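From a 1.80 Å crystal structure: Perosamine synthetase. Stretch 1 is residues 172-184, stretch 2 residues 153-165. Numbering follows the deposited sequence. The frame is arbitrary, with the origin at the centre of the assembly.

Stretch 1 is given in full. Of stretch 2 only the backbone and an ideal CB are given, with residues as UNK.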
ATOM      1  N   LYS A 172     -23.835   3.730 -12.737  1.00 13.43           N
ATOM      2  CA  LYS A 172     -22.409   3.696 -13.018  1.00 15.70           C
ATOM      3  C   LYS A 172     -21.789   2.472 -12.341  1.00 33.22           C
ATOM      4  O   LYS A 172     -22.335   1.985 -11.341  1.00 10.28           O
ATOM      5  CB  LYS A 172     -21.811   4.948 -12.388  1.00  8.96           C
ATOM      6  CG  LYS A 172     -21.869   6.129 -13.363  1.00 12.51           C
ATOM      7  CD  LYS A 172     -20.599   6.300 -14.178  1.00  6.27           C
ATOM      8  CE  LYS A 172     -20.849   7.413 -15.201  1.00 13.38           C
ATOM      9  NZ  LYS A 172     -20.948   8.736 -14.480  1.00 17.84           N
ATOM     10  N   SER A 173     -20.676   1.962 -12.885  1.00 10.74           N
ATOM     11  CA  SER A 173     -19.913   0.890 -12.197  1.00  6.31           C
ATOM     12  C   SER A 173     -19.632   1.511 -10.800  1.00 18.66           C
ATOM     13  O   SER A 173     -19.492   2.733 -10.650  1.00  7.99           O
ATOM     14  CB  SER A 173     -18.535   0.702 -12.872  1.00  2.28           C
ATOM     15  OG  SER A 173     -17.968   1.996 -13.093  1.00 11.31           O
ATOM     16  N   GLY A 174     -19.583   0.674  -9.776  1.00  7.34           N
ATOM     17  CA  GLY A 174     -19.304   1.131  -8.439  1.00 11.53           C
ATOM     18  C   GLY A 174     -20.539   1.342  -7.591  1.00 17.64           C
ATOM     19  O   GLY A 174     -20.421   1.330  -6.359  1.00 12.56           O
ATOM     20  N   SER A 175     -21.708   1.485  -8.216  1.00 14.87           N
ATOM     21  CA  SER A 175     -22.941   1.751  -7.439  1.00  7.52           C
ATOM     22  C   SER A 175     -23.806   0.523  -7.331  1.00 17.74           C
ATOM     23  O   SER A 175     -24.918   0.633  -6.772  1.00 16.78           O
ATOM     24  CB  SER A 175     -23.841   2.812  -8.143  1.00  5.21           C
ATOM     25  OG  SER A 175     -24.128   2.425  -9.477  1.00  5.66           O
ATOM     26  N   LEU A 176     -23.352  -0.571  -7.970  1.00 11.34           N
ATOM     27  CA  LEU A 176     -24.172  -1.780  -8.096  1.00 11.48           C
ATOM     28  C   LEU A 176     -24.153  -2.794  -6.963  1.00 17.52           C
ATOM     29  O   LEU A 176     -25.198  -3.337  -6.631  1.00 18.02           O
ATOM     30  CB  LEU A 176     -23.858  -2.528  -9.409  1.00 15.31           C
ATOM     31  CG  LEU A 176     -23.992  -1.644 -10.633  1.00 16.86           C
ATOM     32  CD1 LEU A 176     -22.908  -1.986 -11.616  1.00 28.79           C
ATOM     33  CD2 LEU A 176     -25.411  -1.743 -11.250  1.00 20.33           C
ATOM     34  N   GLY A 177     -22.989  -3.132  -6.421  1.00 14.38           N
ATOM     35  CA  GLY A 177     -22.998  -4.128  -5.326  1.00 13.35           C
ATOM     36  C   GLY A 177     -23.090  -3.455  -3.931  1.00 50.23           C
ATOM     37  O   GLY A 177     -23.514  -2.309  -3.761  1.00 14.12           O
ATOM     38  N   ASP A 178     -22.688  -4.176  -2.895  1.00 10.45           N
ATOM     39  CA  ASP A 178     -22.625  -3.610  -1.575  1.00  7.70           C
ATOM     40  C   ASP A 178     -21.492  -2.602  -1.550  1.00  1.83           C
ATOM     41  O   ASP A 178     -21.553  -1.548  -0.872  1.00 15.20           O
ATOM     42  CB  ASP A 178     -22.455  -4.787  -0.638  1.00  7.65           C
ATOM     43  CG  ASP A 178     -23.747  -5.624  -0.603  1.00 12.01           C
ATOM     44  OD1 ASP A 178     -24.740  -5.161   0.039  1.00 14.80           O
ATOM     45  OD2 ASP A 178     -23.784  -6.724  -1.215  1.00 23.89           O
ATOM     46  N   CYS A 179     -20.441  -2.907  -2.312  1.00 10.35           N
ATOM     47  CA  CYS A 179     -19.348  -1.941  -2.416  1.00  9.59           C
ATOM     48  C   CYS A 179     -18.637  -2.322  -3.694  1.00  9.27           C
ATOM     49  O   CYS A 179     -19.070  -3.236  -4.423  1.00  9.57           O
ATOM     50  CB  CYS A 179     -18.377  -1.976  -1.228  1.00 14.62           C
ATOM     51  SG  CYS A 179     -17.708  -3.658  -0.956  1.00 12.84           S
ATOM     52  N   ALA A 180     -17.623  -1.560  -4.060  1.00  9.06           N
ATOM     53  CA  ALA A 180     -16.930  -1.918  -5.316  1.00  5.59           C
ATOM     54  C   ALA A 180     -15.558  -1.313  -5.179  1.00 12.69           C
ATOM     55  O   ALA A 180     -15.375  -0.369  -4.393  1.00  7.35           O
ATOM     56  CB  ALA A 180     -17.600  -1.237  -6.501  1.00 12.51           C
ATOM     57  N   THR A 181     -14.637  -1.778  -6.031  1.00 14.05           N
ATOM     58  CA  THR A 181     -13.280  -1.229  -6.014  1.00 14.77           C
ATOM     59  C   THR A 181     -12.816  -0.864  -7.432  1.00  5.51           C
ATOM     60  O   THR A 181     -13.320  -1.359  -8.465  1.00 10.81           O
ATOM     61  CB  THR A 181     -12.288  -2.190  -5.352  1.00 10.21           C
ATOM     62  OG1 THR A 181     -12.211  -3.320  -6.201  1.00 11.43           O
ATOM     63  CG2 THR A 181     -12.845  -2.708  -4.018  1.00  3.30           C
ATOM     64  N   PHE A 182     -11.886   0.082  -7.433  1.00 11.55           N
ATOM     65  CA  PHE A 182     -11.280   0.572  -8.645  1.00  8.12           C
ATOM     66  C   PHE A 182      -9.781   0.680  -8.479  1.00  7.51           C
ATOM     67  O   PHE A 182      -9.250   0.834  -7.361  1.00  9.48           O
ATOM     68  CB  PHE A 182     -11.777   1.976  -8.980  1.00 15.78           C
ATOM     69  CG  PHE A 182     -13.241   2.050  -9.236  1.00  9.45           C
ATOM     70  CD1 PHE A 182     -14.143   2.206  -8.166  1.00  7.52           C
ATOM     71  CD2 PHE A 182     -13.717   1.989 -10.540  1.00 10.23           C
ATOM     72  CE1 PHE A 182     -15.525   2.231  -8.405  1.00 12.54           C
ATOM     73  CE2 PHE A 182     -15.062   2.174 -10.824  1.00  5.95           C
ATOM     74  CZ  PHE A 182     -15.990   2.258  -9.747  1.00  9.00           C
ATOM     75  N   SER A 183      -9.135   0.665  -9.627  1.00  8.44           N
ATOM     76  CA  SER A 183      -7.678   0.754  -9.701  1.00  5.47           C
ATOM     77  C   SER A 183      -7.245   1.968 -10.538  1.00 21.11           C
ATOM     78  O   SER A 183      -7.755   2.202 -11.642  1.00 13.62           O
ATOM     79  CB  SER A 183      -7.127  -0.453 -10.439  1.00  6.57           C
ATOM     80  OG  SER A 183      -5.729  -0.255 -10.650  1.00  9.19           O
ATOM     81  N   PHE A 184      -6.264   2.716 -10.046  1.00  9.25           N
ATOM     82  CA  PHE A 184      -5.719   3.851 -10.809  1.00  5.97           C
ATOM     83  C   PHE A 184      -4.271   3.505 -11.067  1.00  9.73           C
ATOM     84  O   PHE A 184      -3.421   4.372 -11.228  1.00 10.53           O
ATOM     85  CB  PHE A 184      -5.844   5.127 -10.016  1.00  8.21           C
ATOM     86  CG  PHE A 184      -7.224   5.312  -9.436  1.00  6.78           C
ATOM     87  CD1 PHE A 184      -8.333   5.331 -10.282  1.00  5.36           C
ATOM     88  CD2 PHE A 184      -7.424   5.561  -8.065  1.00  5.69           C
ATOM     89  CE1 PHE A 184      -9.629   5.523  -9.764  1.00 18.38           C
ATOM     90  CE2 PHE A 184      -8.707   5.739  -7.531  1.00 12.25           C
ATOM     91  CZ  PHE A 184      -9.826   5.740  -8.391  1.00 15.31           C
ATOM     92  N   UNK A 153     -28.972 -14.200   0.376  1.00  9.77           N
ATOM     93  CA  UNK A 153     -28.452 -13.265   1.348  1.00 11.53           C
ATOM     94  C   UNK A 153     -26.941 -13.211   1.267  1.00 17.22           C
ATOM     95  O   UNK A 153     -26.295 -13.339   2.310  1.00 25.24           O
ATOM     96  CB  UNK A 153     -28.902 -13.646   2.760  1.00 11.53           C
ATOM     97  N   UNK A 154     -26.376 -12.950   0.086  1.00  9.20           N
ATOM     98  CA  UNK A 154     -24.923 -12.782  -0.056  1.00  8.57           C
ATOM     99  C   UNK A 154     -24.660 -11.324  -0.357  1.00 13.76           C
ATOM    100  O   UNK A 154     -25.484 -10.607  -0.958  1.00  9.62           O
ATOM    101  CB  UNK A 154     -24.348 -13.682  -1.151  1.00  8.57           C
ATOM    102  N   UNK A 155     -23.428 -10.952  -0.086  1.00 13.11           N
ATOM    103  CA  UNK A 155     -22.905  -9.641  -0.429  1.00  6.84           C
ATOM    104  C   UNK A 155     -22.366  -9.725  -1.869  1.00 13.32           C
ATOM    105  O   UNK A 155     -21.998 -10.797  -2.368  1.00 12.91           O
ATOM    106  CB  UNK A 155     -21.822  -9.198   0.556  1.00  6.84           C
ATOM    107  N   UNK A 156     -22.294  -8.570  -2.517  1.00 14.44           N
ATOM    108  CA  UNK A 156     -21.745  -8.522  -3.857  1.00 16.34           C
ATOM    109  C   UNK A 156     -20.692  -7.424  -3.801  1.00 53.89           C
ATOM    110  O   UNK A 156     -20.924  -6.335  -3.286  1.00  8.31           O
ATOM    111  CB  UNK A 156     -22.812  -8.260  -4.921  1.00 16.34           C
ATOM    112  N   UNK A 157     -19.511  -7.713  -4.326  1.00 13.30           N
ATOM    113  CA  UNK A 157     -18.530  -6.668  -4.360  1.00 12.47           C
ATOM    114  C   UNK A 157     -18.032  -6.599  -5.788  1.00 18.39           C
ATOM    115  O   UNK A 157     -17.543  -7.593  -6.348  1.00  8.81           O
ATOM    116  CB  UNK A 157     -17.396  -6.913  -3.363  1.00 12.47           C
ATOM    117  N   UNK A 158     -18.193  -5.443  -6.412  1.00 10.79           N
ATOM    118  CA  UNK A 158     -17.724  -5.345  -7.803  1.00  2.31           C
ATOM    119  C   UNK A 158     -16.209  -5.070  -7.849  1.00  1.69           C
ATOM    120  O   UNK A 158     -15.673  -4.084  -7.259  1.00  5.61           O
ATOM    121  CB  UNK A 158     -18.483  -4.242  -8.544  1.00  2.31           C
ATOM    122  N   UNK A 159     -15.504  -5.911  -8.586  1.00 11.70           N
ATOM    123  CA  UNK A 159     -14.103  -5.560  -8.862  1.00  7.27           C
ATOM    124  C   UNK A 159     -14.254  -4.685 -10.107  1.00 12.37           C
ATOM    125  O   UNK A 159     -14.351  -5.178 -11.257  1.00  7.44           O
ATOM    126  CB  UNK A 159     -13.190  -6.770  -9.073  1.00  7.27           C
ATOM    127  N   UNK A 160     -14.331  -3.376  -9.915  1.00 12.45           N
ATOM    128  CA  UNK A 160     -14.543  -2.490 -11.073  1.00 12.95           C
ATOM    129  C   UNK A 160     -13.252  -1.856 -11.561  1.00 31.17           C
ATOM    130  O   UNK A 160     -13.296  -0.779 -12.172  1.00 16.19           O
ATOM    131  CB  UNK A 160     -15.545  -1.389 -10.719  1.00 12.95           C
ATOM    132  N   UNK A 161     -12.113  -2.484 -11.256  1.00 10.96           N
ATOM    133  CA  UNK A 161     -10.777  -1.952 -11.633  1.00 13.92           C
ATOM    134  C   UNK A 161     -10.622  -1.468 -13.060  1.00 16.92           C
ATOM    135  O   UNK A 161      -9.821  -0.588 -13.323  1.00 19.58           O
ATOM    136  CB  UNK A 161      -9.722  -3.034 -11.394  1.00 13.92           C
ATOM    137  N   UNK A 162     -11.315  -2.097 -13.999  1.00  6.89           N
ATOM    138  CA  UNK A 162     -11.063  -1.736 -15.400  1.00  7.35           C
ATOM    139  C   UNK A 162     -12.213  -0.983 -16.020  1.00 29.75           C
ATOM    140  O   UNK A 162     -12.247  -0.829 -17.248  1.00 14.94           O
ATOM    141  CB  UNK A 162     -10.777  -2.991 -16.228  1.00  7.35           C
ATOM    142  N   UNK A 163     -13.161  -0.562 -15.180  1.00 11.95           N
ATOM    143  CA  UNK A 163     -14.392  -0.025 -15.717  1.00  6.40           C
ATOM    144  C   UNK A 163     -14.898   1.302 -15.153  1.00 17.62           C
ATOM    145  O   UNK A 163     -16.093   1.568 -15.098  1.00 14.28           O
ATOM    146  CB  UNK A 163     -15.487  -1.075 -15.519  1.00  6.40           C
ATOM    147  N   UNK A 164     -13.987   2.192 -14.821  1.00  8.89           N
ATOM    148  CA  UNK A 164     -14.387   3.511 -14.364  1.00 19.33           C
ATOM    149  C   UNK A 164     -15.175   4.134 -15.528  1.00 25.70           C
ATOM    150  O   UNK A 164     -14.767   4.104 -16.702  1.00  9.46           O
ATOM    151  CB  UNK A 164     -13.185   4.364 -13.955  1.00 19.33           C
ATOM    152  N   UNK A 165     -16.343   4.669 -15.205  1.00 10.02           N
ATOM    153  CA  UNK A 165     -17.148   5.290 -16.246  1.00  9.28           C
ATOM    154  C   UNK A 165     -18.204   4.423 -16.905  1.00 16.58           C
ATOM    155  O   UNK A 165     -19.024   4.949 -17.647  1.00 10.27           O
ATOM    156  CB  UNK A 165     -16.212   5.812 -17.338  1.00  9.28           C
TER

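Position 153 has nothing of stretch 1 within 5.5 Å of its ideal CB, and its phi/psi of 48/54 lies in the left-handed region, which favours glycine, asparagine or aspartate; it is Asn 153. Position 154 is equally unconstrained, so almost any residue would serve; it is Leu 154.

At 155 the CB points sideways, 3.6 Å from OD2 of Asp 178. A polar or an aliphatic group could lie along that carboxylate; the residue is Leu 155, with its CD2 3.4 Å from CG of Asp 178.

At 156, N donates to OD2 of Asp 178 (2.7 Å), and N of Asp 178 donates to O of 156 (2.8 Å). The CB points sideways, 4.2 Å from CA of Gly 177, and the extended phi/psi of -129/132 suits beta-branched residues among others. It is Val 156.

Position 157 pairs with Cys 179 in a parallel bridge, and its ideal CB is 4.1 Å from SG of Cys 179, on the face that also carries Thr 181. An apolar chain, branched or not, would fit. Ile 157 sets CG1 3.9 Å from SG of Cys 179 and CD1 4.2 Å from CG2 of Thr 181.

At 158 the backbone is held to the neighbouring strand by both its N and its O, N donating to O of Cys 179 (3.1 Å) and O accepting from N of Thr 181 (2.8 Å), while its CB lies on the face of Ala 180, 3.7 Å from that residue's CB. The loop 174-177 turns several backbone NH groups inward, an array calling for an acceptor on a chain of some length: glutamate, or glutamine through its single oxygen. In Glu 158, OE1 accepts from N of Gly 174 (2.8 Å), OE2 from N of Leu 176 (2.7 Å) and N of Gly 177 (3.0 Å).

At 159, bridged to Thr 181, the CB is 4.6 Å from OG1 of Thr 181, so a short polar residue is plausible. Asp 159 reaches that hydroxyl through water 1, which lies 2.9 Å from OD1 of Asp 159 and 2.7 Å from OG1 of Thr 181.

At 160 space is short: the ideal CB is 3.2 Å from O of Thr 181 and 3.6 Å from CE2 of Phe 182. Alanine, glycine or perhaps serine would suit. The methyl of Ala 160 sits over the Phe 182 ring face.

Position 161 has its CB 3.8 Å from CB of Ser 183, favouring a small residue; it is Ala 161. Position 162 points away: Glu 162.

At 163 the carbonyl O accepts from OG of Ser 173 (2.8 Å), whatever the side chain; it is Ala 163. At 164 the CB, 4.2 Å from CD2 of Phe 182, suggests an apolar residue, here Val 164. At 165, phi/psi of 94/-16 would jam a CB against the preceding carbonyl, so glycine is expected: Gly 165.

Stretch 2, residues 153-165: NLLVIEDAAEAVG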
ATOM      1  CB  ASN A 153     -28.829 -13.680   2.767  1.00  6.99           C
ATOM      2  CG  ASN A 153     -29.669 -12.685   3.445  1.00 99.89           C
ATOM      3  OD1 ASN A 153     -29.169 -11.653   3.900  1.00 99.89           O
ATOM      4  ND2 ASN A 153     -30.966 -12.980   3.537  1.00 99.89           N
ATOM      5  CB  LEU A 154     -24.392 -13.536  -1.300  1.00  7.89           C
ATOM      6  CG  LEU A 154     -24.829 -14.999  -1.125  1.00  3.79           C
ATOM      7  CD1 LEU A 154     -24.622 -15.718  -2.363  1.00  7.77           C
ATOM      8  CD2 LEU A 154     -24.055 -15.665   0.022  1.00 10.44           C
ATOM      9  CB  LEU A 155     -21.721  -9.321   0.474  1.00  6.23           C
ATOM     10  CG  LEU A 155     -22.175  -9.130   1.937  1.00  7.72           C
ATOM     11  CD1 LEU A 155     -20.940  -9.116   2.853  1.00 12.24           C
ATOM     12  CD2 LEU A 155     -22.908  -7.782   1.951  1.00 14.68           C
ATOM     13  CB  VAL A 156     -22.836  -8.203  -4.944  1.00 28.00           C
ATOM     14  CG1 VAL A 156     -22.217  -8.049  -6.356  1.00 17.69           C
ATOM     15  CG2 VAL A 156     -23.888  -9.301  -4.980  1.00 10.25           C
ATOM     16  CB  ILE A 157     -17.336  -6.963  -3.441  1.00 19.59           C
ATOM     17  CG1 ILE A 157     -16.200  -5.985  -3.768  1.00 11.74           C
ATOM     18  CG2 ILE A 157     -16.950  -8.475  -3.517  1.00 12.15           C
ATOM     19  CD1 ILE A 157     -14.890  -6.264  -3.062  1.00 12.12           C
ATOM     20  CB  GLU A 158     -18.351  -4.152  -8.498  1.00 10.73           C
ATOM     21  CG  GLU A 158     -19.910  -3.995  -8.493  1.00 14.02           C
ATOM     22  CD  GLU A 158     -20.278  -2.528  -8.943  1.00 14.49           C
ATOM     23  OE1 GLU A 158     -19.842  -2.131 -10.066  1.00  9.81           O
ATOM     24  OE2 GLU A 158     -20.917  -1.770  -8.146  1.00 19.86           O
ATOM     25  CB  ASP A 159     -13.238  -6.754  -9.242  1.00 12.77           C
ATOM     26  CG  ASP A 159     -11.788  -6.354  -9.416  1.00 24.27           C
ATOM     27  OD1 ASP A 159     -11.486  -5.129  -9.485  1.00 11.53           O
ATOM     28  OD2 ASP A 159     -10.930  -7.265  -9.425  1.00 13.96           O
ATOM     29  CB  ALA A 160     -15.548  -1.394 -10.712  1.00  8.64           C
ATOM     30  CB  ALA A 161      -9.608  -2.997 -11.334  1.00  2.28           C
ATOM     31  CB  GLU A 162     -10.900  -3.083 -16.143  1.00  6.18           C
ATOM     32  CG  GLU A 162      -9.905  -3.984 -15.388  1.00 11.96           C
ATOM     33  CD  GLU A 162      -9.677  -5.342 -16.053  1.00 17.11           C
ATOM     34  OE1 GLU A 162     -10.326  -5.649 -17.076  1.00 14.68           O
ATOM     35  OE2 GLU A 162      -8.806  -6.115 -15.567  1.00 17.40           O
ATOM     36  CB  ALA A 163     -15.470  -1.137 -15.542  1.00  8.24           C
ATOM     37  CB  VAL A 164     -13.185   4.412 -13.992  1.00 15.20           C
ATOM     38  CG1 VAL A 164     -12.268   4.580 -15.187  1.00 26.94           C
ATOM     39  CG2 VAL A 164     -13.737   5.775 -13.626  1.00 17.55           C
TER
HETATM   40  O   HOH W   1     -10.018  -3.309  -7.694  1.00 11.76           O
HETATM   41  O   HOH W   2     -17.459   4.526 -12.510  1.00 11.28           O
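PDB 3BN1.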